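PDB 2AU3: DNA primase from Aquifex aeolicus, which probably synthesises the short RNA primers that DNA polymerase extends during DNA replication, using a zinc-binding domain and a Toprim-containing RNA polymerase core. Local coordinates for residues A[124-129]-A[187-192]; A[141-146]-A[254-259]; A[388-391]-A[395-398]; A[278-283]-A[312-317]. All coordinates share one frame; numbering follows the deposited sequence.

Contact 1. Residues A[124-129]-A[187-192]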
loop_
_atom_site.group_PDB
_atom_site.type_symbol
_atom_site.label_atom_id
_atom_site.label_comp_id
_atom_site.label_asym_id
_atom_site.label_seq_id
_atom_site.Cartn_x
_atom_site.Cartn_y
_atom_site.Cartn_z
ATOM N N ARG A 124 -20.608 0.411 13.619
ATOM C CA ARG A 124 -19.919 0.387 14.904
ATOM C C ARG A 124 -19.061 -0.864 15.105
ATOM O O ARG A 124 -17.978 -0.791 15.676
ATOM C CB ARG A 124 -20.920 0.534 16.041
ATOM C CG ARG A 124 -20.298 0.962 17.365
ATOM C CD ARG A 124 -21.324 1.229 18.450
ATOM N NE ARG A 124 -20.768 1.099 19.797
ATOM C CZ ARG A 124 -21.503 1.107 20.904
ATOM N NH1 ARG A 124 -22.827 1.232 20.818
ATOM N NH2 ARG A 124 -20.917 0.996 22.094
ATOM N N GLU A 125 -19.549 -2.007 14.636
ATOM C CA GLU A 125 -18.830 -3.263 14.800
ATOM C C GLU A 125 -17.548 -3.286 13.979
ATOM O O GLU A 125 -16.488 -3.625 14.499
ATOM C CB GLU A 125 -19.713 -4.473 14.466
ATOM C CG GLU A 125 -21.080 -4.485 15.163
ATOM C CD GLU A 125 -22.124 -3.631 14.447
ATOM O OE1 GLU A 125 -22.605 -4.045 13.363
ATOM O OE2 GLU A 125 -22.465 -2.538 14.964
ATOM N N ALA A 126 -17.647 -2.922 12.700
ATOM C CA ALA A 126 -16.472 -2.851 11.854
ATOM C C ALA A 126 -15.422 -1.896 12.429
ATOM O O ALA A 126 -14.251 -2.229 12.458
ATOM C CB ALA A 126 -16.850 -2.440 10.425
ATOM N N SER A 127 -15.856 -0.713 12.869
ATOM C CA SER A 127 -14.936 0.320 13.346
ATOM C C SER A 127 -14.235 -0.178 14.601
ATOM O O SER A 127 -12.996 -0.161 14.682
ATOM C CB SER A 127 -15.671 1.631 13.660
ATOM O OG SER A 127 -16.110 2.266 12.483
ATOM N N GLU A 128 -15.030 -0.658 15.560
ATOM C CA GLU A 128 -14.464 -1.211 16.796
ATOM C C GLU A 128 -13.575 -2.398 16.500
ATOM O O GLU A 128 -12.521 -2.560 17.136
ATOM C CB GLU A 128 -15.549 -1.585 17.818
ATOM C CG GLU A 128 -16.399 -0.408 18.274
ATOM C CD GLU A 128 -17.258 -0.713 19.507
ATOM O OE1 GLU A 128 -17.303 -1.887 19.961
ATOM O OE2 GLU A 128 -17.873 0.236 20.037
ATOM N N TYR A 129 -13.954 -3.218 15.522
ATOM C CA TYR A 129 -13.101 -4.348 15.173
ATOM C C TYR A 129 -11.724 -3.843 14.817
ATOM O O TYR A 129 -10.753 -4.205 15.465
ATOM C CB TYR A 129 -13.667 -5.193 14.024
ATOM C CG TYR A 129 -12.688 -6.242 13.515
ATOM C CD1 TYR A 129 -12.590 -7.502 14.128
ATOM C CD2 TYR A 129 -11.850 -5.973 12.436
ATOM C CE1 TYR A 129 -11.683 -8.461 13.671
ATOM C CE2 TYR A 129 -10.948 -6.924 11.965
ATOM C CZ TYR A 129 -10.872 -8.170 12.589
ATOM O OH TYR A 129 -9.956 -9.101 12.123
ATOM N N ARG A 187 -19.459 -7.469 3.378
ATOM C CA ARG A 187 -19.309 -7.813 4.789
ATOM C C ARG A 187 -17.863 -7.810 5.275
ATOM O O ARG A 187 -17.600 -8.189 6.390
ATOM C CB ARG A 187 -19.986 -9.173 5.075
ATOM C CG ARG A 187 -20.597 -9.319 6.459
ATOM C CD ARG A 187 -21.747 -8.353 6.779
ATOM N NE ARG A 187 -22.891 -8.526 5.884
ATOM C CZ ARG A 187 -23.587 -7.530 5.362
ATOM N NH1 ARG A 187 -23.269 -6.272 5.639
ATOM N NH2 ARG A 187 -24.599 -7.784 4.550
ATOM N N ARG A 188 -16.924 -7.375 4.442
ATOM C CA ARG A 188 -15.513 -7.373 4.820
ATOM C C ARG A 188 -15.031 -5.980 5.160
ATOM O O ARG A 188 -15.559 -4.992 4.652
ATOM C CB ARG A 188 -14.631 -7.923 3.694
ATOM C CG ARG A 188 -14.907 -9.368 3.337
ATOM C CD ARG A 188 -14.042 -9.918 2.205
ATOM N NE ARG A 188 -14.410 -11.323 2.025
ATOM C CZ ARG A 188 -13.689 -12.349 2.429
ATOM N NH1 ARG A 188 -12.481 -12.152 2.967
ATOM N NH2 ARG A 188 -14.170 -13.576 2.281
ATOM N N VAL A 189 -14.007 -5.908 6.004
ATOM C CA VAL A 189 -13.265 -4.667 6.190
ATOM C C VAL A 189 -12.406 -4.553 4.940
ATOM O O VAL A 189 -11.774 -5.510 4.544
ATOM C CB VAL A 189 -12.419 -4.698 7.491
ATOM C CG1 VAL A 189 -11.271 -3.603 7.477
ATOM C CG2 VAL A 189 -13.365 -4.510 8.730
ATOM N N VAL A 190 -12.467 -3.400 4.282
ATOM C CA VAL A 190 -11.873 -3.219 2.999
ATOM C C VAL A 190 -10.584 -2.444 3.174
ATOM O O VAL A 190 -10.543 -1.439 3.885
ATOM C CB VAL A 190 -12.819 -2.459 2.050
ATOM C CG1 VAL A 190 -12.100 -2.099 0.787
ATOM C CG2 VAL A 190 -14.090 -3.312 1.721
ATOM N N ILE A 191 -9.531 -2.926 2.524
ATOM C CA ILE A 191 -8.242 -2.246 2.526
ATOM C C ILE A 191 -7.908 -1.897 1.082
ATOM O O ILE A 191 -7.575 -2.777 0.277
ATOM C CB ILE A 191 -7.132 -3.160 3.147
ATOM C CG1 ILE A 191 -7.572 -3.718 4.510
ATOM C CG2 ILE A 191 -5.823 -2.407 3.295
ATOM C CD1 ILE A 191 -8.063 -5.191 4.447
ATOM N N PRO A 192 -8.059 -0.625 0.730
ATOM C CA PRO A 192 -7.794 -0.189 -0.634
ATOM C C PRO A 192 -6.354 -0.452 -1.017
ATOM O O PRO A 192 -5.451 -0.259 -0.201
ATOM C CB PRO A 192 -8.051 1.315 -0.567
ATOM C CG PRO A 192 -9.109 1.415 0.513
ATOM C CD PRO A 192 -8.547 0.484 1.566
#
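A126 on helix 124-132 faces V189 on strand 188-194, with 6.8 Å between their CA atoms, the closest CA pair of the two segments. The helix lies against one side of the four-stranded antiparallel sheet in the N-terminal part of the primase catalytic core. On that sheet V189 is bonded through its backbone to R206, while V190, next along the strand, is bonded to G146, so that 188-194 is held as an inner strand with a partner along each border. The CB atoms of A126, Y129 and V189 all point into the interface, and the meeting is small and wholly apolar, burying 95 Å² in all. A126 and Y129 lie three residues apart, about one helical turn, which brings both to the same face of the helix. CG of Y129 is anti to the backbone N (chi1 171°), which lays the ring beside V189, and the side chain continues onto R206 and I208. V189 also packs on I208, and A126 on L120 of helix 101-122. Elsewhere on the helix R124 NE donates to E128 OE2 at 3.0 Å in a salt bridge along one turn, OE2 lying near the guanidinium plane while NE stands above the carboxylate plane. At the interface itself a single methyl, V189 CG2, serves both partners, lying 4.4 Å from A126 CB and 4.3 Å from Y129 CD2, oblique to the ring.

Contact 2. Residues A[141-146]-A[254-259]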
loop_
_atom_site.group_PDB
_atom_site.type_symbol
_atom_site.label_atom_id
_atom_site.label_comp_id
_atom_site.label_asym_id
_atom_site.label_seq_id
_atom_site.Cartn_x
_atom_site.Cartn_y
_atom_site.Cartn_z
ATOM N N ARG A 141 -7.725 6.102 8.643
ATOM C CA ARG A 141 -8.103 7.194 7.752
ATOM C C ARG A 141 -7.087 7.499 6.648
ATOM O O ARG A 141 -7.479 7.729 5.491
ATOM C CB ARG A 141 -8.351 8.456 8.551
ATOM C CG ARG A 141 -9.624 8.370 9.394
ATOM C CD ARG A 141 -9.976 9.662 10.083
ATOM N NE ARG A 141 -8.954 10.096 11.033
ATOM C CZ ARG A 141 -9.043 9.979 12.366
ATOM N NH1 ARG A 141 -10.108 9.403 12.934
ATOM N NH2 ARG A 141 -8.052 10.424 13.125
ATOM N N LYS A 142 -5.795 7.505 7.007
ATOM C CA LYS A 142 -4.738 7.697 6.013
ATOM C C LYS A 142 -4.817 6.678 4.891
ATOM O O LYS A 142 -4.635 7.029 3.707
ATOM C CB LYS A 142 -3.349 7.624 6.642
ATOM C CG LYS A 142 -2.218 7.806 5.617
ATOM C CD LYS A 142 -0.875 7.718 6.321
ATOM C CE LYS A 142 0.275 7.949 5.357
ATOM N NZ LYS A 142 0.229 9.256 4.656
ATOM N N PHE A 143 -5.033 5.421 5.280
ATOM C CA PHE A 143 -5.051 4.298 4.353
ATOM C C PHE A 143 -6.429 4.028 3.743
ATOM O O PHE A 143 -6.578 3.099 2.947
ATOM C CB PHE A 143 -4.500 3.024 5.013
ATOM C CG PHE A 143 -2.992 2.971 5.038
ATOM C CD1 PHE A 143 -2.277 2.299 4.032
ATOM C CD2 PHE A 143 -2.293 3.640 6.005
ATOM C CE1 PHE A 143 -0.862 2.269 4.044
ATOM C CE2 PHE A 143 -0.879 3.614 6.022
ATOM C CZ PHE A 143 -0.170 2.897 5.014
ATOM N N ASP A 144 -7.411 4.857 4.099
ATOM C CA ASP A 144 -8.737 4.810 3.473
ATOM C C ASP A 144 -9.455 3.465 3.737
ATOM O O ASP A 144 -10.222 2.976 2.912
ATOM C CB ASP A 144 -8.660 5.149 1.960
ATOM C CG ASP A 144 -8.215 6.581 1.708
ATOM O OD1 ASP A 144 -7.335 6.806 0.853
ATOM O OD2 ASP A 144 -8.678 7.561 2.344
ATOM N N LEU A 145 -9.235 2.912 4.922
ATOM C CA LEU A 145 -9.922 1.692 5.325
ATOM C C LEU A 145 -11.409 1.850 5.241
ATOM O O LEU A 145 -11.976 2.941 5.555
ATOM C CB LEU A 145 -9.519 1.250 6.723
ATOM C CG LEU A 145 -8.029 0.976 6.927
ATOM C CD1 LEU A 145 -7.906 0.067 8.109
ATOM C CD2 LEU A 145 -7.313 0.394 5.739
ATOM N N GLY A 146 -12.059 0.757 4.845
ATOM C CA GLY A 146 -13.493 0.781 4.713
ATOM C C GLY A 146 -14.193 -0.483 5.157
ATOM O O GLY A 146 -13.605 -1.364 5.818
ATOM N N PHE A 254 -1.993 -6.181 7.496
ATOM C CA PHE A 254 -2.245 -5.951 8.916
ATOM C C PHE A 254 -0.922 -5.645 9.616
ATOM O O PHE A 254 -0.855 -4.739 10.401
ATOM C CB PHE A 254 -2.969 -7.158 9.571
ATOM C CG PHE A 254 -3.038 -7.089 11.061
ATOM C CD1 PHE A 254 -3.934 -6.232 11.695
ATOM C CD2 PHE A 254 -2.191 -7.882 11.844
ATOM C CE1 PHE A 254 -3.991 -6.161 13.076
ATOM C CE2 PHE A 254 -2.234 -7.814 13.232
ATOM C CZ PHE A 254 -3.132 -6.955 13.852
ATOM N N ASP A 255 0.140 -6.374 9.298
ATOM C CA ASP A 255 1.453 -6.046 9.888
ATOM C C ASP A 255 1.870 -4.639 9.496
ATOM O O ASP A 255 2.500 -3.950 10.270
ATOM C CB ASP A 255 2.541 -7.015 9.407
ATOM C CG ASP A 255 2.075 -8.451 9.369
ATOM O OD1 ASP A 255 2.038 -9.081 10.441
ATOM O OD2 ASP A 255 1.736 -9.034 8.302
ATOM N N LEU A 256 1.566 -4.238 8.260
ATOM C CA LEU A 256 2.005 -2.942 7.805
ATOM C C LEU A 256 1.224 -1.862 8.557
ATOM O O LEU A 256 1.800 -0.886 9.042
ATOM C CB LEU A 256 1.798 -2.773 6.278
ATOM C CG LEU A 256 2.350 -1.466 5.665
ATOM C CD1 LEU A 256 2.846 -1.753 4.242
ATOM C CD2 LEU A 256 1.330 -0.313 5.633
ATOM N N LEU A 257 -0.099 -2.049 8.643
ATOM C CA LEU A 257 -0.958 -1.062 9.269
ATOM C C LEU A 257 -0.583 -0.872 10.727
ATOM O O LEU A 257 -0.636 0.252 11.237
ATOM C CB LEU A 257 -2.408 -1.474 9.142
ATOM C CG LEU A 257 -2.897 -1.448 7.701
ATOM C CD1 LEU A 257 -4.320 -1.937 7.636
ATOM C CD2 LEU A 257 -2.771 -0.026 7.186
ATOM N N ARG A 258 -0.171 -1.965 11.373
ATOM C CA ARG A 258 0.289 -1.939 12.753
ATOM C C ARG A 258 1.585 -1.171 12.915
ATOM O O ARG A 258 1.695 -0.352 13.811
ATOM C CB ARG A 258 0.492 -3.364 13.290
ATOM C CG ARG A 258 -0.800 -4.046 13.691
ATOM C CD ARG A 258 -1.466 -3.427 14.919
ATOM N NE ARG A 258 -0.762 -3.848 16.123
ATOM C CZ ARG A 258 -0.249 -3.027 17.032
ATOM N NH1 ARG A 258 -0.358 -1.720 16.914
ATOM N NH2 ARG A 258 0.373 -3.521 18.073
ATOM N N LEU A 259 2.586 -1.469 12.085
ATOM C CA LEU A 259 3.861 -0.728 12.165
ATOM C C LEU A 259 3.642 0.773 11.922
ATOM O O LEU A 259 4.141 1.633 12.676
ATOM C CB LEU A 259 4.895 -1.329 11.192
ATOM C CG LEU A 259 5.930 -2.307 11.787
ATOM C CD1 LEU A 259 5.273 -3.585 12.299
ATOM C CD2 LEU A 259 6.976 -2.646 10.703
#
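F143 carries most of this contact from its side, and its ring takes part in a CH-pi contact: L257 CD2 lies over one face, 3.9 Å from the centroid and 17° off the normal. The methyl is displaced toward the rim at CG, from which it is 3.7 Å away, and the two side chains slide past each other in opposite directions. F143 CG is anti to its carbonyl carbon (chi1 -81°), which lays the ring against L257; F260 meets the same ring edge-to-face. The remaining meetings are plain apolar ones. L256 crosses the phenylalanine at about a right angle, its CD2 3.6 Å from F143 CZ at the far end of the ring. L145 and L257 reach toward each other tip to tip, CD1 to CD1 at 4.1 Å, so L257 divides its methyls, CD2 to F143 and CD1 to L145. Cut back to alanine, F143 would be likely to leave L256 CD2, L257 CD2 and the F260 ring without their aromatic partner and to open a gap between the two segments. Helix 137-142 ends in a Schellman motif, in which D144 takes positive phi (63°). The buried D144 carboxylate is met by R117, K57 and K194 in salt bridges. The contact docks the N-terminal part of the core onto the Toprim domain. L256, its side chain about 9 Å from that of E251, a predicted catalytic magnesium ligand, lies with L257 on helix 253-261, which connects strands 247-249 and 267-270 in a beta-alpha-beta crossover characteristic of the Toprim fold.

Contact 3. Residues A[388-391]-A[395-398]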
loop_
_atom_site.group_PDB
_atom_site.type_symbol
_atom_site.label_atom_id
_atom_site.label_comp_id
_atom_site.label_asym_id
_atom_site.label_seq_id
_atom_site.Cartn_x
_atom_site.Cartn_y
_atom_site.Cartn_z
ATOM N N SER A 388 35.786 -14.295 -0.912
ATOM C CA SER A 388 37.138 -14.221 -0.364
ATOM C C SER A 388 37.138 -14.233 1.158
ATOM O O SER A 388 37.931 -14.939 1.766
ATOM C CB SER A 388 37.879 -12.985 -0.882
ATOM O OG SER A 388 37.979 -13.034 -2.282
ATOM N N GLU A 389 36.244 -13.452 1.756
ATOM C CA GLU A 389 36.158 -13.327 3.210
ATOM C C GLU A 389 35.825 -14.672 3.862
ATOM O O GLU A 389 36.456 -15.064 4.855
ATOM C CB GLU A 389 35.101 -12.276 3.584
ATOM C CG GLU A 389 35.346 -11.543 4.896
ATOM C CD GLU A 389 34.160 -10.673 5.334
ATOM O OE1 GLU A 389 33.459 -10.106 4.463
ATOM O OE2 GLU A 389 33.933 -10.543 6.561
ATOM N N PHE A 390 34.836 -15.373 3.292
ATOM C CA PHE A 390 34.414 -16.680 3.784
ATOM C C PHE A 390 35.537 -17.725 3.619
ATOM O O PHE A 390 35.789 -18.517 4.530
ATOM C CB PHE A 390 33.169 -17.144 3.037
ATOM C CG PHE A 390 32.351 -18.166 3.776
ATOM C CD1 PHE A 390 31.235 -17.779 4.502
ATOM C CD2 PHE A 390 32.666 -19.520 3.703
ATOM C CE1 PHE A 390 30.447 -18.725 5.175
ATOM C CE2 PHE A 390 31.884 -20.479 4.366
ATOM C CZ PHE A 390 30.771 -20.078 5.110
ATOM N N HIS A 391 36.184 -17.720 2.451
ATOM C CA HIS A 391 37.312 -18.603 2.165
ATOM C C HIS A 391 38.449 -18.386 3.181
ATOM O O HIS A 391 38.957 -19.347 3.786
ATOM C CB HIS A 391 37.801 -18.337 0.738
ATOM C CG HIS A 391 39.128 -18.955 0.413
ATOM N ND1 HIS A 391 39.275 -20.298 0.126
ATOM C CD2 HIS A 391 40.361 -18.409 0.302
ATOM C CE1 HIS A 391 40.546 -20.552 -0.128
ATOM N NE2 HIS A 391 41.225 -19.424 -0.032
ATOM N N LYS A 395 38.280 -21.516 5.305
ATOM C CA LYS A 395 39.147 -22.344 4.452
ATOM C C LYS A 395 38.407 -23.155 3.384
ATOM O O LYS A 395 38.977 -24.066 2.767
ATOM C CB LYS A 395 40.031 -23.254 5.319
ATOM C CG LYS A 395 41.164 -22.516 6.029
ATOM C CD LYS A 395 42.169 -23.491 6.628
ATOM C CE LYS A 395 42.509 -23.108 8.055
ATOM N NZ LYS A 395 42.766 -24.298 8.915
ATOM N N VAL A 396 37.145 -22.805 3.145
ATOM C CA VAL A 396 36.366 -23.465 2.113
ATOM C C VAL A 396 36.871 -22.986 0.747
ATOM O O VAL A 396 36.991 -21.780 0.528
ATOM C CB VAL A 396 34.856 -23.204 2.297
ATOM C CG1 VAL A 396 34.036 -23.964 1.244
ATOM C CG2 VAL A 396 34.428 -23.630 3.689
ATOM N N PRO A 397 37.224 -23.925 -0.139
ATOM C CA PRO A 397 37.842 -23.578 -1.430
ATOM C C PRO A 397 36.970 -22.629 -2.257
ATOM O O PRO A 397 35.747 -22.776 -2.295
ATOM C CB PRO A 397 37.992 -24.937 -2.128
ATOM C CG PRO A 397 38.056 -25.934 -1.000
ATOM C CD PRO A 397 37.092 -25.386 0.031
ATOM N N MET A 398 37.611 -21.648 -2.881
ATOM C CA MET A 398 36.926 -20.656 -3.693
ATOM C C MET A 398 35.992 -21.280 -4.747
ATOM O O MET A 398 34.946 -20.714 -5.093
ATOM C CB MET A 398 37.955 -19.721 -4.352
ATOM C CG MET A 398 38.510 -18.647 -3.402
ATOM S SD MET A 398 37.215 -17.541 -2.722
ATOM C CE MET A 398 36.641 -16.751 -4.211
#
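The imidazole of H391 has M398 CG over one face, 4.0 Å from the centroid and 15° off the normal, and V396 O at its edge. The edge contact is a hydrogen bond: ND1 donates to V396 O at 2.8 Å with an angle of 160°, and the oxygen lies in the ring plane, while ND1 stands above the plane of the carbonyl. This bond and the M398 chain together limit the ring's rotation. Its place is set by CG being anti to the backbone N (chi1 168°), which swings the imidazole onto the loop that follows the helix. The ring of F390 is touched differently: V396 CG2 comes to its edge, 4.1 Å from CE2. M398 crosses H391 at about a right angle, bent along its length so that SD comes back to 3.6 Å from H391 CB; the sulfur is oblique to the imidazole. A phenylalanine in place of H391 would probably leave V396 O without its side-chain donor and set the loop freer to move away from the helix. The backbone closes the same turn, K395 N bonding to H391 O at 2.7 Å, and K395 then breaks the helix with positive phi. S388 meets M398 through its backbone N, 4.0 Å from SD, while its OG bonds to F384 O. The turn between helices 380-394 and 398-401 lies in the DnaG helical domain: P397 is the N-cap of helix 398-401, whose L401 packs on F390, H391 and V396, while F390 stacks on F370 of helix 363-374 and also touches I356 of helix 351-358.

Contact 4. Residues A[278-283]-A[312-317]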
loop_
_atom_site.group_PDB
_atom_site.type_symbol
_atom_site.label_atom_id
_atom_site.label_comp_id
_atom_site.label_asym_id
_atom_site.label_seq_id
_atom_site.Cartn_x
_atom_site.Cartn_y
_atom_site.Cartn_z
ATOM N N ASN A 278 8.755 -9.259 -9.546
ATOM C CA ASN A 278 8.331 -7.929 -9.992
ATOM C C ASN A 278 8.219 -6.980 -8.796
ATOM O O ASN A 278 8.579 -5.834 -8.912
ATOM C CB ASN A 278 6.996 -7.953 -10.766
ATOM C CG ASN A 278 7.158 -8.467 -12.186
ATOM O OD1 ASN A 278 8.265 -8.484 -12.727
ATOM N ND2 ASN A 278 6.045 -8.901 -12.803
ATOM N N GLN A 279 7.708 -7.466 -7.661
ATOM C CA GLN A 279 7.636 -6.639 -6.450
ATOM C C GLN A 279 9.040 -6.285 -5.884
ATOM O O GLN A 279 9.278 -5.146 -5.446
ATOM C CB GLN A 279 6.791 -7.318 -5.364
ATOM C CG GLN A 279 5.304 -7.377 -5.669
ATOM C CD GLN A 279 4.581 -8.438 -4.852
ATOM O OE1 GLN A 279 5.217 -9.227 -4.104
ATOM N NE2 GLN A 279 3.264 -8.495 -5.004
ATOM N N ALA A 280 9.950 -7.265 -5.882
ATOM C CA ALA A 280 11.330 -7.010 -5.467
ATOM C C ALA A 280 12.018 -5.998 -6.417
ATOM O O ALA A 280 12.666 -5.066 -5.953
ATOM C CB ALA A 280 12.111 -8.292 -5.359
ATOM N N ASN A 281 11.862 -6.182 -7.730
ATOM C CA ASN A 281 12.329 -5.213 -8.729
ATOM C C ASN A 281 11.757 -3.820 -8.440
ATOM O O ASN A 281 12.490 -2.845 -8.427
ATOM C CB ASN A 281 11.909 -5.617 -10.158
ATOM C CG ASN A 281 12.618 -6.895 -10.678
ATOM O OD1 ASN A 281 12.256 -7.415 -11.724
ATOM N ND2 ASN A 281 13.591 -7.397 -9.939
ATOM N N LEU A 282 10.432 -3.725 -8.262
ATOM C CA LEU A 282 9.799 -2.442 -7.963
ATOM C C LEU A 282 10.390 -1.819 -6.686
ATOM O O LEU A 282 10.767 -0.637 -6.661
ATOM C CB LEU A 282 8.269 -2.591 -7.857
ATOM C CG LEU A 282 7.491 -1.385 -7.300
ATOM C CD1 LEU A 282 7.498 -0.193 -8.316
ATOM C CD2 LEU A 282 6.032 -1.798 -6.943
ATOM N N LEU A 283 10.507 -2.614 -5.627
ATOM C CA LEU A 283 11.083 -2.081 -4.385
ATOM C C LEU A 283 12.485 -1.512 -4.620
ATOM O O LEU A 283 12.821 -0.446 -4.077
ATOM C CB LEU A 283 11.115 -3.157 -3.285
ATOM C CG LEU A 283 11.522 -2.788 -1.849
ATOM C CD1 LEU A 283 10.892 -1.474 -1.361
ATOM C CD2 LEU A 283 11.177 -3.963 -0.872
ATOM N N LEU A 312 17.955 -10.088 -3.551
ATOM C CA LEU A 312 19.341 -10.110 -4.022
ATOM C C LEU A 312 19.425 -9.886 -5.534
ATOM O O LEU A 312 20.200 -9.052 -5.983
ATOM C CB LEU A 312 20.086 -11.379 -3.573
ATOM C CG LEU A 312 20.248 -11.550 -2.061
ATOM C CD1 LEU A 312 20.846 -12.925 -1.714
ATOM C CD2 LEU A 312 21.089 -10.405 -1.442
ATOM N N SER A 313 18.588 -10.583 -6.308
ATOM C CA SER A 313 18.599 -10.461 -7.768
ATOM C C SER A 313 18.308 -9.034 -8.217
ATOM O O SER A 313 18.849 -8.571 -9.229
ATOM C CB SER A 313 17.576 -11.399 -8.407
ATOM O OG SER A 313 17.811 -12.723 -7.998
ATOM N N ALA A 314 17.452 -8.347 -7.463
ATOM C CA ALA A 314 17.092 -6.979 -7.784
ATOM C C ALA A 314 18.153 -6.010 -7.289
ATOM O O ALA A 314 18.021 -4.817 -7.489
ATOM C CB ALA A 314 15.736 -6.639 -7.201
ATOM N N GLY A 315 19.202 -6.525 -6.644
ATOM C CA GLY A 315 20.355 -5.714 -6.269
ATOM C C GLY A 315 20.192 -4.994 -4.936
ATOM O O GLY A 315 20.787 -3.944 -4.678
ATOM N N VAL A 316 19.370 -5.560 -4.080
ATOM C CA VAL A 316 19.155 -4.976 -2.785
ATOM C C VAL A 316 20.017 -5.731 -1.763
ATOM O O VAL A 316 20.189 -6.936 -1.875
ATOM C CB VAL A 316 17.654 -5.024 -2.414
ATOM C CG1 VAL A 316 17.416 -4.426 -1.068
ATOM C CG2 VAL A 316 16.834 -4.254 -3.473
ATOM N N GLU A 317 20.551 -5.013 -0.783
ATOM C CA GLU A 317 21.171 -5.644 0.385
ATOM C C GLU A 317 20.092 -6.004 1.382
ATOM O O GLU A 317 19.214 -5.193 1.687
ATOM C CB GLU A 317 22.091 -4.675 1.088
ATOM C CG GLU A 317 23.380 -4.363 0.383
ATOM C CD GLU A 317 24.394 -3.895 1.394
ATOM O OE1 GLU A 317 24.175 -2.805 1.997
ATOM O OE2 GLU A 317 25.359 -4.648 1.634
#
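A314, whose methyl meets A280 and N281 across the contact, is held in a turn closed by G315 N to L312 O at 2.8 Å, as short as any polar bond within the two segments. The turn is a Schellman motif ending helix 298-313, the connecting helix of a beta-alpha-beta crossover between strands 289-293 and 317-321 in the Toprim fold. G315, without a side chain, takes the positive phi (86°) that turns the chain away from the helix toward strand 317-321. The partner, helix 277-284, comes just before strand 289-293, so the contact brings two neighbouring helices of the Toprim domain together. Their backbones come close, with 5.2 Å between the CA atoms of N281 and A314, consistent with the small side chains that face each other here: the CB atoms of A280 and A314 both point across the interface and stand 4.4 Å apart. A314 CB also rests 3.7 Å from A280 O, against the backbone of the opposite helix. Beside the alanines, N281 starts off along the interface, but CG lies beside the backbone N and anti to the carbonyl carbon (chi1 -68°), which carries the amide back to A314. V316 reaches S284 and V290, and L283 packs on V290 and V268, linking both segments to the central sheet. On another side of the first helix, the buried Q279 is held at both ends of its amide: OE1 accepts from T276 N and NE2 donates to K227 O. The closest approach of all is the amide nitrogen N281 ND2, 3.6 Å from A314 CB and 4.1 Å from A314 CA.

How the contacts relate
From the N terminus, contact 1 opens first, at 124-129, and contact 2 opens inside its loop, at 141-146. Contact 1 closes at 187-192, within the N-terminal part of the core; contact 2 closes later, at 254-259 in the Toprim domain, so the two cross. They also touch in space, where P192 packs against the backbone of D144. Contact 4 follows in series, closing a shorter loop entirely inside the Toprim domain, its centre about 24 Å from that of contact 2. Contact 3 comes last, a local turn in the helical domain, its centre about 27 Å from that of contact 4 and about 54 Å from that of contact 1.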